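Local coordinates for oxidoreductase, NAD-binding/iron-sulfur cluster-binding protein (Nitratireductor pacificus pht-3B, PDB 6ZXU) that probably removes halogens reductively from organohalide substrates, using a bound cobalamin and two [4Fe-4S] clusters, at residues A[440-446]-A[583-589]; A[302-308]-A[561-566]; A[282-286]-A[384-389]. All blocks are in the same frame, centred on the assembly; numbering follows the deposited sequence.

Contact 1 (A[440-446]-A[583-589]). With SF4 (iron/sulfur cluster), chain E.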
ATOM      1  N   GLY A 440       1.559  14.320   7.070  1.00 18.05           N
ATOM      2  CA  GLY A 440       0.301  13.731   6.646  1.00 17.94           C
ATOM      3  C   GLY A 440      -0.358  14.369   5.469  1.00 17.15           C
ATOM      4  O   GLY A 440      -0.980  13.666   4.668  1.00 16.86           O
ATOM      5  N   ASP A 441      -0.216  15.715   5.342  1.00 17.95           N
ATOM      6  CA  ASP A 441      -0.712  16.454   4.178  1.00 17.48           C
ATOM      7  C   ASP A 441       0.406  17.249   3.450  1.00 16.39           C
ATOM      8  O   ASP A 441       0.149  18.298   2.864  1.00 14.59           O
ATOM      9  CB  ASP A 441      -1.797  17.356   4.597  1.00 16.22           C
ATOM     10  CG  ASP A 441      -1.359  18.279   5.763  1.00 19.04           C
ATOM     11  OD1 ASP A 441      -0.243  18.094   6.319  1.00 17.78           O
ATOM     12  OD2 ASP A 441      -2.178  19.116   6.159  1.00 15.23           O
ATOM     13  N   ASP A 442       1.622  16.711   3.407  1.00 16.17           N
ATOM     14  CA  ASP A 442       2.702  17.369   2.686  1.00 16.06           C
ATOM     15  C   ASP A 442       2.954  16.751   1.370  1.00 17.71           C
ATOM     16  O   ASP A 442       2.061  16.127   0.815  1.00 19.21           O
ATOM     17  CB  ASP A 442       3.955  17.411   3.581  1.00 20.47           C
ATOM     18  CG  ASP A 442       4.472  16.003   3.987  1.00 19.77           C
ATOM     19  OD1 ASP A 442       4.235  15.035   3.249  1.00 20.98           O
ATOM     20  OD2 ASP A 442       5.169  15.897   5.039  1.00 19.84           O
ATOM     21  N   TRP A 443       4.166  16.896   0.816  1.00 17.94           N
ATOM     22  CA  TRP A 443       4.462  16.526  -0.575  1.00 18.09           C
ATOM     23  C   TRP A 443       4.552  15.057  -0.850  1.00 17.34           C
ATOM     24  O   TRP A 443       4.441  14.649  -1.989  1.00 19.90           O
ATOM     25  CB  TRP A 443       5.727  17.322  -1.137  1.00 21.09           C
ATOM     26  CG  TRP A 443       5.381  18.737  -1.114  1.00 18.85           C
ATOM     27  CD1 TRP A 443       5.732  19.668  -0.196  1.00 20.23           C
ATOM     28  CD2 TRP A 443       4.432  19.363  -1.989  1.00 19.55           C
ATOM     29  NE1 TRP A 443       5.078  20.847  -0.477  1.00 21.41           N
ATOM     30  CE2 TRP A 443       4.256  20.672  -1.549  1.00 20.31           C
ATOM     31  CE3 TRP A 443       3.753  18.952  -3.109  1.00 18.11           C
ATOM     32  CZ2 TRP A 443       3.382  21.582  -2.216  1.00 23.14           C
ATOM     33  CZ3 TRP A 443       2.899  19.841  -3.780  1.00 19.31           C
ATOM     34  CH2 TRP A 443       2.725  21.143  -3.324  1.00 20.78           C
ATOM     35  N   ILE A 444       4.665  14.240   0.175  1.00 19.00           N
ATOM     36  CA  ILE A 444       4.779  12.789  -0.030  1.00 16.54           C
ATOM     37  C   ILE A 444       3.441  12.032   0.159  1.00 16.79           C
ATOM     38  O   ILE A 444       3.367  10.847  -0.047  1.00 14.46           O
ATOM     39  CB  ILE A 444       5.883  12.230   0.866  1.00 15.64           C
ATOM     40  CG1 ILE A 444       6.450  10.887   0.326  1.00 15.47           C
ATOM     41  CG2 ILE A 444       5.419  12.031   2.305  1.00 15.28           C
ATOM     42  CD1 ILE A 444       7.011  11.020  -1.049  1.00 17.69           C
ATOM     43  N   SER A 445       2.417  12.719   0.639  1.00 17.39           N
ATOM     44  CA  SER A 445       1.194  12.052   1.084  1.00 18.95           C
ATOM     45  C   SER A 445       0.557  11.202  -0.025  1.00 18.16           C
ATOM     46  O   SER A 445       0.346  10.015   0.148  1.00 17.42           O
ATOM     47  CB  SER A 445       0.174  13.058   1.600  1.00 18.49           C
ATOM     48  OG  SER A 445      -1.018  12.417   1.945  1.00 19.41           O
ATOM     49  N   ALA A 446       0.332  11.811  -1.166  1.00 16.45           N
ATOM     50  CA  ALA A 446      -0.254  11.096  -2.253  1.00 17.51           C
ATOM     51  C   ALA A 446       0.657   9.998  -2.788  1.00 19.32           C
ATOM     52  O   ALA A 446       0.153   8.978  -3.298  1.00 18.22           O
ATOM     53  CB  ALA A 446      -0.620  12.011  -3.378  1.00 19.44           C
ATOM     54  N   MET A 583      -2.828  23.415  -1.081  1.00 19.75           N
ATOM     55  CA  MET A 583      -1.715  23.743  -1.930  1.00 22.68           C
ATOM     56  C   MET A 583      -0.336  23.622  -1.255  1.00 22.72           C
ATOM     57  O   MET A 583       0.667  23.906  -1.900  1.00 23.92           O
ATOM     58  CB  MET A 583      -1.850  25.195  -2.427  1.00 25.02           C
ATOM     59  CG  MET A 583      -3.095  25.432  -3.251  1.00 32.68           C
ATOM     60  SD  MET A 583      -3.337  27.206  -3.732  1.00 53.31           S
ATOM     61  CE  MET A 583      -3.859  27.965  -2.138  1.00 47.59           C
ATOM     62  N   LYS A 584      -0.299  23.188   0.009  1.00 20.83           N
ATOM     63  CA  LYS A 584       0.940  23.010   0.728  1.00 17.90           C
ATOM     64  C   LYS A 584       1.340  21.524   0.851  1.00 18.44           C
ATOM     65  O   LYS A 584       2.100  21.124   1.720  1.00 18.57           O
ATOM     66  CB  LYS A 584       0.914  23.738   2.027  1.00 20.46           C
ATOM     67  CG  LYS A 584       0.405  25.178   1.936  1.00 23.28           C
ATOM     68  CD  LYS A 584       1.027  26.153   2.874  1.00 29.25           C
ATOM     69  CE  LYS A 584       0.757  25.896   4.303  1.00 38.68           C
ATOM     70  NZ  LYS A 584       1.800  26.498   5.221  1.00 38.12           N
ATOM     71  N   GLY A 585       0.829  20.742  -0.036  1.00 16.73           N
ATOM     72  CA  GLY A 585       1.210  19.363  -0.174  1.00 17.44           C
ATOM     73  C   GLY A 585       0.421  18.697  -1.279  1.00 18.26           C
ATOM     74  O   GLY A 585      -0.369  19.334  -2.002  1.00 17.93           O
ATOM     75  N   SER A 586       0.547  17.367  -1.366  1.00 18.42           N
ATOM     76  CA  SER A 586      -0.223  16.568  -2.333  1.00 18.57           C
ATOM     77  C   SER A 586      -1.231  15.632  -1.614  1.00 18.41           C
ATOM     78  O   SER A 586      -0.849  14.608  -1.095  1.00 17.23           O
ATOM     79  CB  SER A 586       0.745  15.742  -3.132  1.00 18.07           C
ATOM     80  OG  SER A 586       0.125  15.308  -4.287  1.00 21.05           O
ATOM     81  N   ALA A 587      -2.477  16.055  -1.550  1.00 18.31           N
ATOM     82  CA  ALA A 587      -3.596  15.326  -0.864  1.00 18.58           C
ATOM     83  C   ALA A 587      -3.343  15.268   0.640  1.00 15.80           C
ATOM     84  O   ALA A 587      -2.740  16.168   1.194  1.00 18.05           O
ATOM     85  CB  ALA A 587      -3.784  13.968  -1.490  1.00 17.94           C
ATOM     86  N   CYS A 588      -3.825  14.258   1.335  1.00 16.87           N
ATOM     87  CA  CYS A 588      -3.812  14.199   2.776  1.00 14.65           C
ATOM     88  C   CYS A 588      -4.194  12.819   3.277  1.00 15.51           C
ATOM     89  O   CYS A 588      -5.079  12.184   2.687  1.00 13.05           O
ATOM     90  CB  CYS A 588      -4.780  15.213   3.407  1.00 16.19           C
ATOM     91  SG  CYS A 588      -4.805  15.296   5.257  1.00 15.36           S
ATOM     92  N   GLY A 589      -3.532  12.403   4.339  1.00 15.13           N
ATOM     93  CA  GLY A 589      -3.885  11.216   5.130  1.00 14.95           C
ATOM     94  C   GLY A 589      -3.442  11.350   6.548  1.00 15.25           C
ATOM     95  O   GLY A 589      -3.042  10.392   7.209  1.00 13.17           O
TER
HETATM   96 FE1  SF4 E 702      -9.459  13.939   5.105  1.00 14.59          FE
HETATM   97 FE2  SF4 E 702      -6.894  14.664   5.865  1.00 15.43          FE
HETATM   98 FE3  SF4 E 702      -8.174  12.542   7.152  1.00 14.06          FE
HETATM   99 FE4  SF4 E 702      -8.982  15.139   7.548  1.00 16.30          FE
HETATM  100  S1  SF4 E 702      -7.031  14.246   8.054  1.00 17.80           S
HETATM  101  S2  SF4 E 702     -10.268  13.332   7.134  1.00 17.65           S
HETATM  102  S3  SF4 E 702      -8.613  16.012   5.484  1.00 18.06           S
HETATM  103  S4  SF4 E 702      -7.647  12.691   4.995  1.00 17.87           S
HETATM  104  O   HOH W   1      -2.929  11.138   0.157  1.00 15.37           O

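Contact 2 (A[302-308]-A[561-566])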
ATOM      1  N   LEU A 302     -23.798  -2.138  13.870  1.00 16.92           N
ATOM      2  CA  LEU A 302     -25.024  -2.591  13.201  1.00 20.04           C
ATOM      3  C   LEU A 302     -25.007  -2.488  11.679  1.00 19.12           C
ATOM      4  O   LEU A 302     -24.629  -1.476  11.127  1.00 17.61           O
ATOM      5  CB  LEU A 302     -26.188  -1.787  13.734  1.00 21.35           C
ATOM      6  CG  LEU A 302     -27.603  -2.193  13.374  1.00 23.02           C
ATOM      7  CD1 LEU A 302     -27.919  -3.618  13.801  1.00 22.83           C
ATOM      8  CD2 LEU A 302     -28.513  -1.184  14.068  1.00 23.61           C
ATOM      9  N   VAL A 303     -25.321  -3.579  10.997  1.00 20.14           N
ATOM     10  CA  VAL A 303     -25.476  -3.614   9.532  1.00 19.05           C
ATOM     11  C   VAL A 303     -26.906  -4.157   9.258  1.00 19.63           C
ATOM     12  O   VAL A 303     -27.268  -5.282   9.670  1.00 19.48           O
ATOM     13  CB  VAL A 303     -24.422  -4.527   8.876  1.00 19.09           C
ATOM     14  CG1 VAL A 303     -24.601  -4.613   7.362  1.00 21.04           C
ATOM     15  CG2 VAL A 303     -23.028  -4.031   9.224  1.00 20.39           C
ATOM     16  N   VAL A 304     -27.714  -3.342   8.623  1.00 16.81           N
ATOM     17  CA  VAL A 304     -29.121  -3.744   8.290  1.00 16.17           C
ATOM     18  C   VAL A 304     -29.182  -3.870   6.774  1.00 16.52           C
ATOM     19  O   VAL A 304     -29.499  -2.914   6.076  1.00 15.71           O
ATOM     20  CB  VAL A 304     -30.105  -2.681   8.809  1.00 17.49           C
ATOM     21  CG1 VAL A 304     -31.556  -3.179   8.601  1.00 21.27           C
ATOM     22  CG2 VAL A 304     -29.835  -2.368  10.287  1.00 18.54           C
ATOM     23  N   ARG A 305     -28.899  -5.074   6.273  1.00 15.81           N
ATOM     24  CA  ARG A 305     -28.741  -5.266   4.849  1.00 17.01           C
ATOM     25  C   ARG A 305     -29.981  -4.899   4.053  1.00 19.37           C
ATOM     26  O   ARG A 305     -29.877  -4.318   2.946  1.00 17.00           O
ATOM     27  CB  ARG A 305     -28.396  -6.690   4.545  1.00 18.71           C
ATOM     28  CG  ARG A 305     -27.016  -7.086   4.994  1.00 21.96           C
ATOM     29  CD  ARG A 305     -26.892  -8.587   4.959  1.00 22.53           C
ATOM     30  NE  ARG A 305     -25.518  -8.944   5.067  1.00 24.23           N
ATOM     31  CZ  ARG A 305     -24.825  -8.857   6.193  1.00 27.60           C
ATOM     32  NH1 ARG A 305     -25.361  -8.390   7.325  1.00 25.86           N
ATOM     33  NH2 ARG A 305     -23.558  -9.177   6.148  1.00 27.52           N
ATOM     34  N   GLN A 306     -31.178  -5.166   4.596  1.00 17.07           N
ATOM     35  CA  GLN A 306     -32.387  -4.823   3.845  1.00 19.11           C
ATOM     36  C   GLN A 306     -32.599  -3.334   3.715  1.00 19.36           C
ATOM     37  O   GLN A 306     -33.382  -2.917   2.883  1.00 21.72           O
ATOM     38  CB  GLN A 306     -33.624  -5.465   4.459  1.00 21.72           C
ATOM     39  CG  GLN A 306     -33.645  -6.931   4.244  1.00 22.12           C
ATOM     40  CD  GLN A 306     -34.938  -7.547   4.817  1.00 26.37           C
ATOM     41  OE1 GLN A 306     -35.000  -7.864   5.981  1.00 26.95           O
ATOM     42  NE2 GLN A 306     -35.940  -7.560   4.043  1.00 26.54           N
ATOM     43  N   GLU A 307     -31.875  -2.511   4.477  1.00 16.70           N
ATOM     44  CA  GLU A 307     -32.041  -1.075   4.390  1.00 17.97           C
ATOM     45  C   GLU A 307     -30.862  -0.357   3.668  1.00 17.85           C
ATOM     46  O   GLU A 307     -30.825   0.858   3.629  1.00 18.94           O
ATOM     47  CB  GLU A 307     -32.214  -0.507   5.765  1.00 17.81           C
ATOM     48  CG  GLU A 307     -33.493  -1.008   6.439  1.00 24.28           C
ATOM     49  CD  GLU A 307     -33.719  -0.482   7.901  1.00 31.44           C
ATOM     50  OE1 GLU A 307     -34.500  -1.117   8.730  1.00 26.61           O
ATOM     51  OE2 GLU A 307     -33.083   0.566   8.265  1.00 30.56           O
ATOM     52  N   ILE A 308     -29.901  -1.107   3.153  1.00 16.62           N
ATOM     53  CA  ILE A 308     -28.753  -0.499   2.510  1.00 16.31           C
ATOM     54  C   ILE A 308     -29.061  -0.290   1.015  1.00 18.70           C
ATOM     55  O   ILE A 308     -29.179  -1.252   0.305  1.00 19.44           O
ATOM     56  CB  ILE A 308     -27.478  -1.354   2.669  1.00 16.67           C
ATOM     57  CG1 ILE A 308     -27.087  -1.520   4.105  1.00 14.40           C
ATOM     58  CG2 ILE A 308     -26.359  -0.703   1.898  1.00 16.78           C
ATOM     59  CD1 ILE A 308     -25.979  -2.532   4.360  1.00 16.47           C
ATOM     60  N   MET A 561     -26.742   6.266  12.306  1.00 17.19           N
ATOM     61  CA  MET A 561     -27.144   5.387  11.208  1.00 18.84           C
ATOM     62  C   MET A 561     -27.003   6.175   9.911  1.00 18.29           C
ATOM     63  O   MET A 561     -27.355   7.354   9.848  1.00 17.92           O
ATOM     64  CB  MET A 561     -28.640   4.937  11.414  1.00 21.41           C
ATOM     65  CG  MET A 561     -28.890   4.043  12.615  1.00 19.24           C
ATOM     66  SD  MET A 561     -27.768   2.651  12.782  1.00 22.00           S
ATOM     67  CE  MET A 561     -28.239   1.663  11.373  1.00 22.59           C
ATOM     68  N   PHE A 562     -26.544   5.490   8.893  1.00 15.81           N
ATOM     69  CA  PHE A 562     -26.301   6.072   7.581  1.00 15.03           C
ATOM     70  C   PHE A 562     -26.544   4.946   6.586  1.00 14.69           C
ATOM     71  O   PHE A 562     -25.850   3.965   6.626  1.00 15.17           O
ATOM     72  CB  PHE A 562     -24.804   6.569   7.512  1.00 14.42           C
ATOM     73  CG  PHE A 562     -24.373   7.114   6.181  1.00 14.01           C
ATOM     74  CD1 PHE A 562     -23.802   6.298   5.194  1.00 15.74           C
ATOM     75  CD2 PHE A 562     -24.550   8.447   5.887  1.00 14.17           C
ATOM     76  CE1 PHE A 562     -23.492   6.800   3.980  1.00 14.21           C
ATOM     77  CE2 PHE A 562     -24.242   8.950   4.648  1.00 13.66           C
ATOM     78  CZ  PHE A 562     -23.677   8.118   3.699  1.00 14.14           C
ATOM     79  N   ASN A 563     -27.542   5.112   5.704  1.00 14.77           N
ATOM     80  CA  ASN A 563     -27.833   4.198   4.608  1.00 13.54           C
ATOM     81  C   ASN A 563     -27.845   2.786   5.107  1.00 13.34           C
ATOM     82  O   ASN A 563     -27.281   1.880   4.481  1.00 13.94           O
ATOM     83  CB  ASN A 563     -26.843   4.346   3.459  1.00 12.80           C
ATOM     84  CG  ASN A 563     -27.251   3.550   2.197  1.00 13.82           C
ATOM     85  OD1 ASN A 563     -28.422   3.264   1.977  1.00 16.61           O
ATOM     86  ND2 ASN A 563     -26.312   3.243   1.394  1.00 13.45           N
ATOM     87  N   GLY A 564     -28.543   2.553   6.245  1.00 14.09           N
ATOM     88  CA  GLY A 564     -28.694   1.213   6.755  1.00 13.73           C
ATOM     89  C   GLY A 564     -27.650   0.625   7.647  1.00 14.48           C
ATOM     90  O   GLY A 564     -27.726  -0.528   8.002  1.00 16.10           O
ATOM     91  N   TYR A 565     -26.581   1.367   7.972  1.00 15.37           N
ATOM     92  CA  TYR A 565     -25.540   0.863   8.854  1.00 14.85           C
ATOM     93  C   TYR A 565     -25.063   1.932   9.817  1.00 14.56           C
ATOM     94  O   TYR A 565     -25.128   3.079   9.561  1.00 15.47           O
ATOM     95  CB  TYR A 565     -24.357   0.235   8.071  1.00 14.87           C
ATOM     96  CG  TYR A 565     -23.799   1.148   6.989  1.00 15.03           C
ATOM     97  CD1 TYR A 565     -24.299   1.131   5.704  1.00 13.93           C
ATOM     98  CD2 TYR A 565     -22.809   1.985   7.268  1.00 14.70           C
ATOM     99  CE1 TYR A 565     -23.844   1.991   4.743  1.00 15.69           C
ATOM    100  CE2 TYR A 565     -22.299   2.820   6.331  1.00 14.59           C
ATOM    101  CZ  TYR A 565     -22.793   2.817   5.066  1.00 16.47           C
ATOM    102  OH  TYR A 565     -22.288   3.661   4.130  1.00 15.91           O
ATOM    103  N   GLU A 566     -24.499   1.468  10.920  1.00 16.63           N
ATOM    104  CA  GLU A 566     -23.984   2.283  11.992  1.00 17.70           C
ATOM    105  C   GLU A 566     -22.506   2.664  11.651  1.00 16.75           C
ATOM    106  O   GLU A 566     -21.670   1.802  11.317  1.00 14.92           O
ATOM    107  CB  GLU A 566     -23.999   1.463  13.288  1.00 19.56           C
ATOM    108  CG  GLU A 566     -23.367   2.117  14.504  1.00 19.68           C
ATOM    109  CD  GLU A 566     -23.361   1.209  15.761  1.00 26.34           C
ATOM    110  OE1 GLU A 566     -23.626  -0.046  15.683  1.00 22.27           O
ATOM    111  OE2 GLU A 566     -23.004   1.770  16.831  1.00 30.15           O
TER
HETATM  112  O   HOH W   2     -21.566  -0.872  10.672  1.00 19.10           O

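Contact 3 (A[282-286]-A[384-389])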
ATOM      1  N   PRO A 282       2.825 -21.273   8.722  1.00 24.68           N
ATOM      2  CA  PRO A 282       2.369 -21.510   7.398  1.00 21.08           C
ATOM      3  C   PRO A 282       2.171 -20.180   6.618  1.00 22.34           C
ATOM      4  O   PRO A 282       1.708 -19.187   7.178  1.00 19.30           O
ATOM      5  CB  PRO A 282       1.020 -22.206   7.593  1.00 24.46           C
ATOM      6  CG  PRO A 282       1.103 -22.800   8.939  1.00 23.05           C
ATOM      7  CD  PRO A 282       1.930 -21.852   9.739  1.00 23.48           C
ATOM      8  N   LEU A 283       2.564 -20.175   5.345  1.00 20.76           N
ATOM      9  CA  LEU A 283       2.520 -18.987   4.536  1.00 19.38           C
ATOM     10  C   LEU A 283       1.070 -18.442   4.522  1.00 20.74           C
ATOM     11  O   LEU A 283       0.844 -17.227   4.589  1.00 17.39           O
ATOM     12  CB  LEU A 283       3.037 -19.273   3.143  1.00 21.63           C
ATOM     13  CG  LEU A 283       3.004 -18.154   2.106  1.00 21.20           C
ATOM     14  CD1 LEU A 283       3.817 -17.003   2.617  1.00 23.34           C
ATOM     15  CD2 LEU A 283       3.482 -18.585   0.735  1.00 22.01           C
ATOM     16  N   HIS A 284       0.084 -19.328   4.491  1.00 18.80           N
ATOM     17  CA  HIS A 284      -1.285 -18.855   4.426  1.00 19.21           C
ATOM     18  C   HIS A 284      -1.784 -18.108   5.636  1.00 17.11           C
ATOM     19  O   HIS A 284      -2.835 -17.459   5.581  1.00 18.41           O
ATOM     20  CB  HIS A 284      -2.282 -19.982   4.107  1.00 20.57           C
ATOM     21  CG  HIS A 284      -2.390 -21.018   5.171  1.00 24.26           C
ATOM     22  ND1 HIS A 284      -3.248 -20.888   6.252  1.00 27.70           N
ATOM     23  CD2 HIS A 284      -1.775 -22.212   5.315  1.00 24.66           C
ATOM     24  CE1 HIS A 284      -3.106 -21.925   7.053  1.00 23.93           C
ATOM     25  NE2 HIS A 284      -2.225 -22.745   6.496  1.00 27.68           N
ATOM     26  N   MET A 285      -1.033 -18.120   6.708  1.00 18.22           N
ATOM     27  CA  MET A 285      -1.419 -17.403   7.932  1.00 17.44           C
ATOM     28  C   MET A 285      -0.961 -15.943   8.006  1.00 20.52           C
ATOM     29  O   MET A 285      -1.314 -15.227   8.991  1.00 18.99           O
ATOM     30  CB  MET A 285      -0.927 -18.146   9.148  1.00 17.85           C
ATOM     31  CG  MET A 285      -1.726 -19.462   9.339  1.00 26.28           C
ATOM     32  SD  MET A 285      -1.151 -20.313  10.775  1.00 41.79           S
ATOM     33  CE  MET A 285      -1.822 -19.321  12.112  1.00 44.62           C
ATOM     34  N   GLY A 286      -0.146 -15.487   7.063  1.00 17.39           N
ATOM     35  CA  GLY A 286       0.301 -14.119   7.071  1.00 18.64           C
ATOM     36  C   GLY A 286       1.346 -13.902   8.143  1.00 19.38           C
ATOM     37  O   GLY A 286       1.620 -14.766   8.956  1.00 18.94           O
ATOM     38  N   LYS A 384      -4.930 -17.196   0.079  1.00 16.65           N
ATOM     39  CA  LYS A 384      -4.164 -16.489   1.067  1.00 18.24           C
ATOM     40  C   LYS A 384      -2.649 -16.631   0.894  1.00 16.98           C
ATOM     41  O   LYS A 384      -1.947 -15.641   0.833  1.00 18.61           O
ATOM     42  CB  LYS A 384      -4.590 -16.831   2.472  1.00 17.55           C
ATOM     43  CG  LYS A 384      -6.013 -16.468   2.759  1.00 19.46           C
ATOM     44  CD  LYS A 384      -6.394 -16.815   4.184  1.00 19.00           C
ATOM     45  CE  LYS A 384      -7.815 -16.416   4.461  1.00 21.59           C
ATOM     46  NZ  LYS A 384      -8.123 -16.690   5.867  1.00 27.70           N
ATOM     47  N   ALA A 385      -2.167 -17.839   0.739  1.00 18.83           N
ATOM     48  CA  ALA A 385      -0.761 -18.091   0.489  1.00 20.71           C
ATOM     49  C   ALA A 385      -0.304 -17.332  -0.772  1.00 19.98           C
ATOM     50  O   ALA A 385       0.814 -16.739  -0.780  1.00 20.16           O
ATOM     51  CB  ALA A 385      -0.509 -19.592   0.314  1.00 22.00           C
ATOM     52  N   LEU A 386      -1.119 -17.310  -1.792  1.00 17.42           N
ATOM     53  CA  LEU A 386      -0.819 -16.637  -3.009  1.00 17.69           C
ATOM     54  C   LEU A 386      -0.685 -15.152  -2.790  1.00 18.66           C
ATOM     55  O   LEU A 386       0.322 -14.525  -3.207  1.00 20.73           O
ATOM     56  CB  LEU A 386      -1.853 -16.955  -4.059  1.00 18.52           C
ATOM     57  CG  LEU A 386      -1.671 -16.377  -5.422  1.00 22.95           C
ATOM     58  CD1 LEU A 386      -0.306 -16.811  -5.961  1.00 24.92           C
ATOM     59  CD2 LEU A 386      -2.764 -16.750  -6.426  1.00 21.17           C
ATOM     60  N   GLY A 387      -1.604 -14.561  -2.072  1.00 17.58           N
ATOM     61  CA  GLY A 387      -1.501 -13.104  -1.774  1.00 17.76           C
ATOM     62  C   GLY A 387      -0.251 -12.771  -0.963  1.00 15.41           C
ATOM     63  O   GLY A 387       0.421 -11.809  -1.289  1.00 16.68           O
ATOM     64  N   TYR A 388       0.118 -13.597   0.012  1.00 17.28           N
ATOM     65  CA  TYR A 388       1.311 -13.327   0.852  1.00 17.35           C
ATOM     66  C   TYR A 388       2.594 -13.479   0.055  1.00 17.46           C
ATOM     67  O   TYR A 388       3.455 -12.608   0.067  1.00 17.73           O
ATOM     68  CB  TYR A 388       1.293 -14.158   2.120  1.00 16.59           C
ATOM     69  CG  TYR A 388       0.142 -13.784   3.032  1.00 17.97           C
ATOM     70  CD1 TYR A 388       0.016 -12.472   3.549  1.00 17.58           C
ATOM     71  CD2 TYR A 388      -0.788 -14.701   3.421  1.00 16.35           C
ATOM     72  CE1 TYR A 388      -1.032 -12.131   4.350  1.00 16.32           C
ATOM     73  CE2 TYR A 388      -1.853 -14.362   4.278  1.00 15.34           C
ATOM     74  CZ  TYR A 388      -1.974 -13.087   4.723  1.00 16.90           C
ATOM     75  OH  TYR A 388      -3.007 -12.707   5.569  1.00 17.72           O
ATOM     76  N   TYR A 389       2.611 -14.466  -0.825  1.00 18.07           N
ATOM     77  CA  TYR A 389       3.717 -14.670  -1.740  1.00 18.65           C
ATOM     78  C   TYR A 389       3.989 -13.491  -2.623  1.00 18.34           C
ATOM     79  O   TYR A 389       5.143 -13.177  -2.932  1.00 19.99           O
ATOM     80  CB  TYR A 389       3.424 -15.917  -2.634  1.00 20.48           C
ATOM     81  CG  TYR A 389       4.379 -16.160  -3.742  1.00 20.17           C
ATOM     82  CD1 TYR A 389       5.731 -16.529  -3.515  1.00 21.86           C
ATOM     83  CD2 TYR A 389       3.955 -16.098  -5.045  1.00 21.19           C
ATOM     84  CE1 TYR A 389       6.595 -16.838  -4.578  1.00 20.91           C
ATOM     85  CE2 TYR A 389       4.803 -16.430  -6.098  1.00 20.54           C
ATOM     86  CZ  TYR A 389       6.132 -16.790  -5.834  1.00 22.98           C
ATOM     87  OH  TYR A 389       6.919 -17.075  -6.900  1.00 23.11           O
TER
HETATM   88  O   HOH W   3      -4.140 -14.894   6.713  1.00 24.92           O
HETATM   89  O   HOH W   4      -2.623 -12.593   8.691  1.00 26.22           O

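Contact 1 (A[440-446]-A[583-589])
With CG set opposite the carbonyl carbon and next to the backbone N (chi1 -62°), the Trp443 side chain lies across Gly585, and with SG turned away from its backbone N (chi1 -177°), Cys588 presents its sulfur to an iron–sulfur cluster. The segment 583-589 belongs to the ferredoxin-like dicluster part of the reductive dehalogenase, and 440-446 holds a type I turn, Asp442 to Ser445, that leads into helix 445-469. Gly585 CA sits 3.5 Å from the centroid of the six-membered ring of Trp443, almost on the ring normal, a CH-pi contact over the face. A side chain at Gly585 would collide with Asp441 O and Asp442 CA. Two straight backbone bonds join the segments: Ser586 N to Asp442 O (2.9 Å, 164°) and Gly589 N to Gly440 O (2.9 Å). Asp442 OD1 accepts a capping bond from Ile444 N at the turn into the helix, while OD2 accepts from Ser439 N. Outside the pair, Tyr578 and Arg661 hold Asp441 OD2, while Thr658 receives Trp443 NE1; Cys588 O bonds to cobalamin, so this loop touches cobalamin as well as one cluster. Asp441 CB lies 3.7 Å from Cys588 SG, and that sulfur binds FE2 of the cluster at 2.3 Å.

Contact 2 (A[302-308]-A[561-566])
Glu566 OE1 is gripped by two partners: Leu302 N donates to its anti lone pair at 2.8 Å and 168°, and Arg717 adds a salt bridge. The extended Glu566 side chain reaches to Leu302, whose own carbonyl O accepts from Glu566 N at 3.0 Å, tilted 18° from the carbonyl plane, and also from a water that donates to Glu566 O. Two residues further along, Val304 N donates to Gly564 O at 2.9 Å, nearly along the C=O axis. These bonds frame a single beta bridge between Val303 and Tyr565, beside the type I' turn of a two-stranded hairpin. Gly564 has phi 86°, and a CB there would strike Glu307 O and Ile308 CG1, so the turn can lie close against the loop. On one side Leu302 CD2 meets Met561 CE at 3.9 Å, the methionine bent at chi2 and chi3 to bring its methyl over. Elsewhere Ile308 CG1 approaches the edge of the Tyr565 ring, 4.2 Å from CD1, and Phe562 O lies over the ring's centre; Tyr565 OH bonds to cobalamin. Helix 713-721 packs Leu720 on Val304 and Glu307 and Ala716 on Met561, so the 302-308 loop and the hairpin of strands 560-562 and 565-567 share one helix.

Contact 3 (A[282-286]-A[384-389])
The Tyr388 ring lies with one face over Gly286, whose CA stands 3.5 Å from the ring centroid and 14° off the normal, a CH-pi contact. Its CG is opposite the carbonyl carbon and beside the backbone N (chi1 -65°), which directs the ring from the helix across the short loop. The edge of the same ring faces His284 O, 3.5 Å from CE2, near the ring plane. Leu283 O is 3.2 Å from Tyr388 CD2. Gly286 suits this place: its phi is positive, and a CB would run into Tyr388 OH. The phenol oxygen has three partners: Val395 N donates to it, one water links it to His284 O, and a second links it to Met285 O. Here a 3-10 segment, 283-285, lies against helix 376-390; the two segments share no direct hydrogen bond, and meet through side chains, backbone atoms and two bridging waters. Leu283 is the apolar part of the interface. The Leu283 and Tyr388 side chains run past each other in opposite directions, with Leu283 CD1 3.8 Å from Tyr388 CB, while the other methyl of Leu283, CD2, rests 3.6 Å from Ala385 O and also near Ala385 CB and Tyr389 CB. A leucine in place of Tyr388 would probably leave Val395 N and both waters without their hydroxyl mate and Gly286 CA without its ring face. Lys384 runs extended, its CB 3.6 Å from His284 O, and the amine at its tip forms a salt bridge with Asp528. Tyr389 OH hydrogen-bonds to Thr167, and its ring makes a cation-pi contact with Arg171.

Overall arrangement
Following the chain from the N terminus, the first segment reached is 282-286, then 302-308. Contact 3 closes first, when helix 376-390 returns to 282-286, closing a stretch of chain that includes 302-308, the first half of contact 2. The chain next passes 440-446, which opens contact 1. At 561-566 the hairpin closes contact 2, and at 583-589 contact 1 closes in turn. Contact 2 therefore crosses both of the others, whereas contacts 3 and 1 follow in series, on opposite sides of the chain's centre. The centres of any two contacts are about 33 Å apart. Contacts 1 and 2 tie the dicluster region to earlier parts of the chain; contact 3 joins a loop to helix 376-390, away from the cofactors.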